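Local coordinates for capsular polysaccharide biosynthesis protein (Burkholderia pseudomallei, PDB 4BQN) that probably acts as an acetyltransferase in capsular polysaccharide biosynthesis and binds coenzyme A, at residues K6-Y11 / A18-L23; R213-L218 / I225-N230. The protein carries 1 engineered substitution. All coordinates share one frame; numbering follows the deposited sequence. Where two conformers were deposited one is given.

Contact 1: residues K6-Y11 / A18-L23; sequences KKYSVY and ALAKML
The Y8 ring is the flat group of this contact, and L23 comes to it obliquely, with L23 CD1 4.3 Å from Y8 CE2. F29 stacks edge-to-face with the same ring from outside the two segments, and W33, L35 and L62 of the adjoining strands also touch the tyrosine. Its hydroxyl sits close to the helix backbone: Y8 OH is 3.4 Å from A20 O, but the angle is too poor for a hydrogen bond, and the OH is hydrogen-bonded instead to N24 OD1, one residue past L23. Y8 OH also packs against L23 CB at 3.9 Å. Strand 6-11 and the helix segment run roughly antiparallel, at 142° and 8.4 Å between their axes. This is the opening half of a beta-alpha-beta crossover: helix 15-24 covers one face of the parallel sheet before the chain continues through helix 27-32 to strand 33-35, which lies beside 6-11. V10 fills the next position on that face. Its CG1, anti to the backbone N (chi1 -165°), meets L19 CD2 at 4.0 Å, with the two side chains roughly perpendicular. The other branch, CG2, rests against A20 CB at 3.7 Å, while L64 of the neighbouring strand touches both V10 and L23.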
ATOM      1  N   LYS A   6      -9.541  -3.880 -27.650  1.00 18.93           N
ATOM      2  CA  LYS A   6      -8.817  -2.640 -27.372  0.60 19.67           C
ATOM      3  C   LYS A   6      -7.625  -2.946 -26.476  1.00 18.62           C
ATOM      4  O   LYS A   6      -7.632  -3.945 -25.758  1.00 18.97           O
ATOM      5  CB  LYS A   6      -9.739  -1.625 -26.694  0.60 20.70           C
ATOM      6  CG  LYS A   6     -10.882  -1.132 -27.572  0.60 25.28           C
ATOM      7  CD  LYS A   6     -11.845  -0.268 -26.780  0.60 28.20           C
ATOM      8  CE  LYS A   6     -12.974   0.247 -27.655  0.60 37.86           C
ATOM      9  NZ  LYS A   6     -13.790   1.277 -26.950  0.60 40.20           N
ATOM     10  N   LYS A   7      -6.610  -2.085 -26.519  1.00 18.80           N
ATOM     11  CA  LYS A   7      -5.392  -2.316 -25.753  0.50 17.79           C
ATOM     12  C   LYS A   7      -5.304  -1.402 -24.535  1.00 14.88           C
ATOM     13  O   LYS A   7      -5.597  -0.199 -24.610  1.00 16.86           O
ATOM     14  CB  LYS A   7      -4.153  -2.152 -26.632  0.50 20.48           C
ATOM     15  CG  LYS A   7      -4.093  -3.128 -27.796  0.50 25.81           C
ATOM     16  CD  LYS A   7      -2.870  -2.868 -28.662  0.50 28.22           C
ATOM     17  CE  LYS A   7      -2.988  -3.543 -30.020  0.50 36.99           C
ATOM     18  NZ  LYS A   7      -2.061  -2.919 -31.006  0.50 45.32           N
ATOM     19  N   TYR A   8      -4.898  -1.984 -23.409  1.00 15.27           N
ATOM     20  CA  TYR A   8      -4.693  -1.204 -22.198  1.00 13.63           C
ATOM     21  C   TYR A   8      -3.429  -1.619 -21.493  1.00 12.49           C
ATOM     22  O   TYR A   8      -2.917  -2.724 -21.693  1.00 13.23           O
ATOM     23  CB  TYR A   8      -5.898  -1.296 -21.240  1.00 14.06           C
ATOM     24  CG  TYR A   8      -5.914  -2.458 -20.272  1.00 13.26           C
ATOM     25  CD1 TYR A   8      -6.098  -3.765 -20.719  1.00 15.14           C
ATOM     26  CD2 TYR A   8      -5.771  -2.244 -18.907  1.00 15.86           C
ATOM     27  CE1 TYR A   8      -6.122  -4.822 -19.828  1.00 14.94           C
ATOM     28  CE2 TYR A   8      -5.803  -3.298 -18.006  1.00 14.74           C
ATOM     29  CZ  TYR A   8      -5.970  -4.578 -18.468  1.00 14.83           C
ATOM     30  OH  TYR A   8      -5.987  -5.613 -17.548  1.00 15.76           O
ATOM     31  N   SER A   9      -2.935  -0.720 -20.655  1.00 13.40           N
ATOM     32  CA  SER A   9      -1.873  -1.066 -19.732  0.71 13.33           C
ATOM     33  C   SER A   9      -2.208  -0.478 -18.384  1.00 11.44           C
ATOM     34  O   SER A   9      -3.047   0.428 -18.284  1.00 14.26           O
ATOM     35  CB  SER A   9      -0.533  -0.527 -20.212  0.71 13.74           C
ATOM     36  OG  SER A   9       0.509  -1.085 -19.439  0.71 14.36           O
ATOM     37  N   VAL A  10      -1.549  -0.996 -17.349  1.00 11.99           N
ATOM     38  CA  VAL A  10      -1.683  -0.461 -15.994  1.00 11.61           C
ATOM     39  C   VAL A  10      -0.284  -0.147 -15.463  1.00 11.17           C
ATOM     40  O   VAL A  10       0.563  -1.047 -15.337  1.00 12.24           O
ATOM     41  CB  VAL A  10      -2.411  -1.419 -15.021  1.00 11.45           C
ATOM     42  CG1 VAL A  10      -2.836  -0.648 -13.779  1.00 12.08           C
ATOM     43  CG2 VAL A  10      -3.646  -2.065 -15.659  1.00 13.65           C
ATOM     44  N   TYR A  11      -0.045   1.126 -15.162  1.00 11.15           N
ATOM     45  CA  TYR A  11       1.255   1.544 -14.667  1.00 10.67           C
ATOM     46  C   TYR A  11       1.114   2.164 -13.288  1.00 10.37           C
ATOM     47  O   TYR A  11       0.199   2.950 -13.040  1.00 12.92           O
ATOM     48  CB  TYR A  11       1.883   2.577 -15.591  1.00 12.14           C
ATOM     49  CG  TYR A  11       3.174   3.129 -15.059  1.00 11.66           C
ATOM     50  CD1 TYR A  11       4.340   2.370 -15.082  1.00 12.30           C
ATOM     51  CD2 TYR A  11       3.226   4.416 -14.525  1.00 11.91           C
ATOM     52  CE1 TYR A  11       5.527   2.883 -14.591  1.00 12.14           C
ATOM     53  CE2 TYR A  11       4.415   4.945 -14.027  1.00 12.48           C
ATOM     54  CZ  TYR A  11       5.568   4.168 -14.066  1.00 11.83           C
ATOM     55  OH  TYR A  11       6.757   4.708 -13.602  1.00 13.22           O
ATOM     56  N   ALA A  18      -1.086  -5.961 -10.061  1.00 11.39           N
ATOM     57  CA  ALA A  18      -2.137  -6.670  -9.319  1.00 11.97           C
ATOM     58  C   ALA A  18      -3.517  -6.290  -9.841  1.00 10.46           C
ATOM     59  O   ALA A  18      -4.372  -7.167 -10.029  1.00 12.30           O
ATOM     60  CB  ALA A  18      -2.039  -6.383  -7.828  1.00 13.62           C
ATOM     61  N   LEU A  19      -3.715  -5.006 -10.134  1.00 10.81           N
ATOM     62  CA  LEU A  19      -4.975  -4.529 -10.701  1.00 10.32           C
ATOM     63  C   LEU A  19      -5.220  -5.117 -12.095  1.00 10.39           C
ATOM     64  O   LEU A  19      -6.335  -5.533 -12.389  1.00 12.09           O
ATOM     65  CB  LEU A  19      -4.955  -2.991 -10.737  1.00 10.71           C
ATOM     66  CG  LEU A  19      -6.171  -2.325 -11.374  1.00 10.56           C
ATOM     67  CD1 LEU A  19      -7.474  -2.740 -10.718  1.00 14.53           C
ATOM     68  CD2 LEU A  19      -5.987  -0.814 -11.288  1.00 13.09           C
ATOM     69  N   ALA A  20      -4.193  -5.153 -12.943  1.00 11.16           N
ATOM     70  CA  ALA A  20      -4.330  -5.769 -14.262  1.00 12.43           C
ATOM     71  C   ALA A  20      -4.738  -7.246 -14.146  1.00 12.89           C
ATOM     72  O   ALA A  20      -5.598  -7.721 -14.891  1.00 14.18           O
ATOM     73  CB  ALA A  20      -3.034  -5.634 -15.042  1.00 13.19           C
ATOM     74  N   LYS A  21      -4.116  -7.969 -13.212  1.00 12.70           N
ATOM     75  CA  LYS A  21      -4.437  -9.376 -12.998  0.60 13.26           C
ATOM     76  C   LYS A  21      -5.915  -9.514 -12.602  1.00 13.84           C
ATOM     77  O   LYS A  21      -6.632 -10.394 -13.096  1.00 14.32           O
ATOM     78  CB  LYS A  21      -3.512  -9.966 -11.928  0.60 16.35           C
ATOM     79  CG  LYS A  21      -3.560 -11.480 -11.788  0.60 16.96           C
ATOM     80  CD  LYS A  21      -2.789 -12.199 -12.890  0.60 22.49           C
ATOM     81  CE  LYS A  21      -1.290 -12.208 -12.633  0.60 20.95           C
ATOM     82  NZ  LYS A  21      -0.567 -12.894 -13.741  0.60 22.24           N
ATOM     83  N   MET A  22      -6.369  -8.640 -11.707  1.00 12.24           N
ATOM     84  CA  MET A  22      -7.745  -8.712 -11.248  0.75 12.18           C
ATOM     85  C   MET A  22      -8.716  -8.397 -12.384  1.00 12.54           C
ATOM     86  O   MET A  22      -9.662  -9.145 -12.600  1.00 13.74           O
ATOM     87  CB  MET A  22      -7.943  -7.764 -10.058  0.75 11.65           C
ATOM     88  CG  MET A  22      -9.274  -7.920  -9.341  0.75 13.12           C
ATOM     89  SD  MET A  22      -9.516  -9.560  -8.652  0.75 13.73           S
ATOM     90  CE  MET A  22      -8.509  -9.478  -7.170  0.75 14.13           C
ATOM     91  N   LEU A  23      -8.473  -7.307 -13.111  1.00 12.73           N
ATOM     92  CA  LEU A  23      -9.335  -6.949 -14.248  1.00 13.07           C
ATOM     93  C   LEU A  23      -9.419  -8.049 -15.301  1.00 12.52           C
ATOM     94  O   LEU A  23     -10.515  -8.374 -15.782  1.00 14.28           O
ATOM     95  CB  LEU A  23      -8.882  -5.644 -14.892  1.00 13.56           C
ATOM     96  CG  LEU A  23      -9.189  -4.386 -14.062  1.00 12.09           C
ATOM     97  CD1 LEU A  23      -8.372  -3.218 -14.605  1.00 12.93           C
ATOM     98  CD2 LEU A  23     -10.687  -4.064 -14.048  1.00 14.84           C
TER

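Contact 2: residues R213-L218 / I225-N230; sequences RCMLAL and ISFDQN
M215 meets I225 along most of its length, the two running alongside each other in opposing senses. Its CB starts 4.0 Å from I225 CG1, with I225 CD1 only slightly farther off. CG turns to L23 of helix 15-24. Farther out, SD is again 4.0 Å from I225 CG1 and is 4.2 Å from F227 CZ. This is a Met-aromatic contact with an oblique approach: the sulfur is 5.2 Å from the ring centroid of F227 and 59° off the ring normal. M215 then bends at its last torsion (chi3 61°), which keeps the terminal CE beside I225 CG1 at 4.0 Å. Helix 204-217 has run to its last turn here, and the irregular chain that follows doubles back along it, so that I225 also touches A212 and F227 reaches A211 and R208, one and two turns before M215. The next helix residue, L216, holds the tip of the isoleucine: L216 CD2 is 3.8 Å from I225 CD1, and these two side chains are nearly perpendicular. Beyond the aromatic ring the returning chain turns on its own polar groups. N230 N reaches D228 OD1 from above the carboxylate plane, and this hydrogen bond closes an Asx turn. Q229 NE2 bonds back to F227 O at 3.1 Å, with the donor above the carbonyl plane.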
ATOM      1  N   ARG A 213     -14.425  -0.415  -9.424  1.00 12.10           N
ATOM      2  CA  ARG A 213     -14.557   1.019  -9.681  1.00 11.80           C
ATOM      3  C   ARG A 213     -13.932   1.404 -11.013  1.00 10.52           C
ATOM      4  O   ARG A 213     -14.434   2.294 -11.690  1.00 13.00           O
ATOM      5  CB  ARG A 213     -14.006   1.876  -8.541  1.00 11.89           C
ATOM      6  CG  ARG A 213     -14.466   1.500  -7.129  1.00 12.45           C
ATOM      7  CD  ARG A 213     -15.971   1.283  -6.982  1.00 14.49           C
ATOM      8  NE  ARG A 213     -16.289   0.789  -5.639  1.00 14.37           N
ATOM      9  CZ  ARG A 213     -16.387   1.543  -4.542  1.00 13.89           C
ATOM     10  NH1 ARG A 213     -16.217   2.870  -4.601  1.00 14.33           N
ATOM     11  NH2 ARG A 213     -16.673   0.960  -3.375  1.00 13.42           N
ATOM     12  N   CYS A 214     -12.852   0.736 -11.400  1.00 11.07           N
ATOM     13  CA  CYS A 214     -12.290   0.957 -12.716  1.00 11.90           C
ATOM     14  C   CYS A 214     -13.302   0.587 -13.800  1.00 12.65           C
ATOM     15  O   CYS A 214     -13.482   1.324 -14.763  1.00 13.06           O
ATOM     16  CB  CYS A 214     -11.024   0.129 -12.909  1.00 12.84           C
ATOM     17  SG  CYS A 214      -9.625   0.684 -11.930  1.00 13.39           S
ATOM     18  N   MET A 215     -13.956  -0.564 -13.644  1.00 11.67           N
ATOM     19  CA  MET A 215     -14.940  -0.982 -14.644  1.00 13.44           C
ATOM     20  C   MET A 215     -16.106  -0.017 -14.723  1.00 13.30           C
ATOM     21  O   MET A 215     -16.594   0.254 -15.822  1.00 15.47           O
ATOM     22  CB  MET A 215     -15.419  -2.409 -14.394  1.00 13.25           C
ATOM     23  CG  MET A 215     -14.344  -3.460 -14.697  1.00 13.63           C
ATOM     24  SD  MET A 215     -14.919  -5.166 -14.661  1.00 15.10           S
ATOM     25  CE  MET A 215     -16.149  -5.109 -15.976  1.00 16.70           C
ATOM     26  N   LEU A 216     -16.548   0.516 -13.582  1.00 12.36           N
ATOM     27  CA  LEU A 216     -17.643   1.497 -13.615  1.00 13.49           C
ATOM     28  C   LEU A 216     -17.208   2.744 -14.363  1.00 15.05           C
ATOM     29  O   LEU A 216     -17.982   3.294 -15.135  1.00 15.84           O
ATOM     30  CB  LEU A 216     -18.098   1.864 -12.201  1.00 13.22           C
ATOM     31  CG  LEU A 216     -18.720   0.706 -11.422  1.00 12.81           C
ATOM     32  CD1 LEU A 216     -18.916   1.059  -9.955  1.00 16.21           C
ATOM     33  CD2 LEU A 216     -20.050   0.264 -12.027  1.00 16.37           C
ATOM     34  N   ALA A 217     -15.959   3.164 -14.156  1.00 13.57           N
ATOM     35  CA  ALA A 217     -15.423   4.359 -14.830  1.00 14.45           C
ATOM     36  C   ALA A 217     -15.365   4.164 -16.342  1.00 15.42           C
ATOM     37  O   ALA A 217     -15.492   5.124 -17.103  1.00 19.01           O
ATOM     38  CB  ALA A 217     -14.039   4.690 -14.288  1.00 14.53           C
ATOM     39  N   LEU A 218     -15.166   2.918 -16.765  1.00 14.30           N
ATOM     40  CA  LEU A 218     -15.145   2.564 -18.182  1.00 15.42           C
ATOM     41  C   LEU A 218     -16.530   2.398 -18.812  1.00 16.50           C
ATOM     42  O   LEU A 218     -16.638   2.231 -20.030  1.00 21.29           O
ATOM     43  CB  LEU A 218     -14.324   1.292 -18.378  1.00 16.28           C
ATOM     44  CG  LEU A 218     -12.833   1.442 -18.074  1.00 16.18           C
ATOM     45  CD1 LEU A 218     -12.192   0.067 -18.120  1.00 18.45           C
ATOM     46  CD2 LEU A 218     -12.163   2.384 -19.069  1.00 19.31           C
ATOM     47  N   ILE A 225     -19.740  -6.974 -13.549  1.00 17.26           N
ATOM     48  CA  ILE A 225     -18.506  -7.063 -12.780  1.00 15.15           C
ATOM     49  C   ILE A 225     -18.446  -8.342 -11.949  1.00 15.63           C
ATOM     50  O   ILE A 225     -19.267  -8.552 -11.057  1.00 20.04           O
ATOM     51  CB  ILE A 225     -18.341  -5.819 -11.887  1.00 15.67           C
ATOM     52  CG1 ILE A 225     -18.415  -4.537 -12.733  1.00 17.27           C
ATOM     53  CG2 ILE A 225     -17.035  -5.896 -11.097  1.00 17.00           C
ATOM     54  CD1 ILE A 225     -18.556  -3.273 -11.910  1.00 17.25           C
ATOM     55  N   SER A 226     -17.460  -9.185 -12.250  1.00 16.90           N
ATOM     56  CA  SER A 226     -17.233 -10.413 -11.496  0.70 17.03           C
ATOM     57  C   SER A 226     -15.766 -10.772 -11.621  1.00 17.79           C
ATOM     58  O   SER A 226     -15.173 -10.601 -12.670  1.00 25.25           O
ATOM     59  CB  SER A 226     -18.120 -11.563 -11.992  0.70 22.52           C
ATOM     60  OG  SER A 226     -17.751 -11.975 -13.289  0.70 27.83           O
ATOM     61  N   PHE A 227     -15.180 -11.244 -10.532  1.00 17.13           N
ATOM     62  CA  PHE A 227     -13.756 -11.558 -10.515  1.00 15.68           C
ATOM     63  C   PHE A 227     -13.496 -12.969 -10.026  1.00 17.22           C
ATOM     64  O   PHE A 227     -14.352 -13.593  -9.392  1.00 20.01           O
ATOM     65  CB  PHE A 227     -12.994 -10.551  -9.633  1.00 16.62           C
ATOM     66  CG  PHE A 227     -13.156  -9.122 -10.069  1.00 14.87           C
ATOM     67  CD1 PHE A 227     -12.604  -8.671 -11.266  1.00 15.25           C
ATOM     68  CD2 PHE A 227     -13.901  -8.234  -9.302  1.00 14.94           C
ATOM     69  CE1 PHE A 227     -12.779  -7.356 -11.687  1.00 17.04           C
ATOM     70  CE2 PHE A 227     -14.059  -6.906  -9.700  1.00 15.83           C
ATOM     71  CZ  PHE A 227     -13.502  -6.466 -10.897  1.00 15.11           C
ATOM     72  N   ASP A 228     -12.281 -13.447 -10.292  1.00 15.88           N
ATOM     73  CA  ASP A 228     -11.810 -14.708  -9.738  1.00 16.35           C
ATOM     74  C   ASP A 228     -11.591 -14.487  -8.243  1.00 16.74           C
ATOM     75  O   ASP A 228     -10.690 -13.754  -7.851  1.00 17.59           O
ATOM     76  CB  ASP A 228     -10.495 -15.118 -10.420  1.00 18.19           C
ATOM     77  CG  ASP A 228      -9.913 -16.421  -9.888  1.00 21.35           C
ATOM     78  OD1 ASP A 228     -10.380 -16.951  -8.855  1.00 22.76           O
ATOM     79  OD2 ASP A 228      -8.955 -16.916 -10.520  1.00 28.96           O
ATOM     80  N   GLN A 229     -12.430 -15.109  -7.416  1.00 18.02           N
ATOM     81  CA  GLN A 229     -12.378 -14.953  -5.957  1.00 21.27           C
ATOM     82  C   GLN A 229     -11.126 -15.553  -5.321  1.00 20.45           C
ATOM     83  O   GLN A 229     -10.846 -15.298  -4.151  1.00 25.01           O
ATOM     84  CB  GLN A 229     -13.622 -15.574  -5.298  1.00 21.07           C
ATOM     85  CG  GLN A 229     -14.942 -15.014  -5.801  1.00 25.57           C
ATOM     86  CD  GLN A 229     -15.091 -13.537  -5.498  1.00 21.87           C
ATOM     87  OE1 GLN A 229     -15.040 -13.116  -4.335  1.00 24.45           O
ATOM     88  NE2 GLN A 229     -15.285 -12.737  -6.543  1.00 28.13           N
ATOM     89  N   ASN A 230     -10.387 -16.362  -6.074  1.00 20.71           N
ATOM     90  CA  ASN A 230      -9.163 -16.968  -5.546  1.00 23.19           C
ATOM     91  C   ASN A 230      -7.918 -16.106  -5.702  1.00 17.65           C
ATOM     92  O   ASN A 230      -6.885 -16.391  -5.098  1.00 23.49           O
ATOM     93  CB  ASN A 230      -8.926 -18.343  -6.174  1.00 28.02           C
ATOM     94  CG  ASN A 230     -10.047 -19.318  -5.891  1.00 38.88           C
ATOM     95  OD1 ASN A 230     -10.479 -19.474  -4.746  1.00 49.46           O
ATOM     96  ND2 ASN A 230     -10.527 -19.984  -6.936  1.00 57.47           N
TER

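Helix 15-24 is the shared element: contact 1 sets it on the parallel sheet, and contact 2 packs on it from the side of helix 204-217 and the chain after it. The two centres lie 11 Å apart, and the residues touch directly. L23 CD2 is 3.8 Å from M215 CG, L19 CD2 is 4.0 Å from C214 SG, and M22 O packs at 3.3 Å on F227 CD1. The two contacts follow one another in sequence without interleaving. The coenzyme A site is nearer to contact 1: the L19 side chain is about 10 Å from the bound cofactor, and about 10 Å from the side chain of C14, which can bind it covalently. Contact 2 is not part of that site.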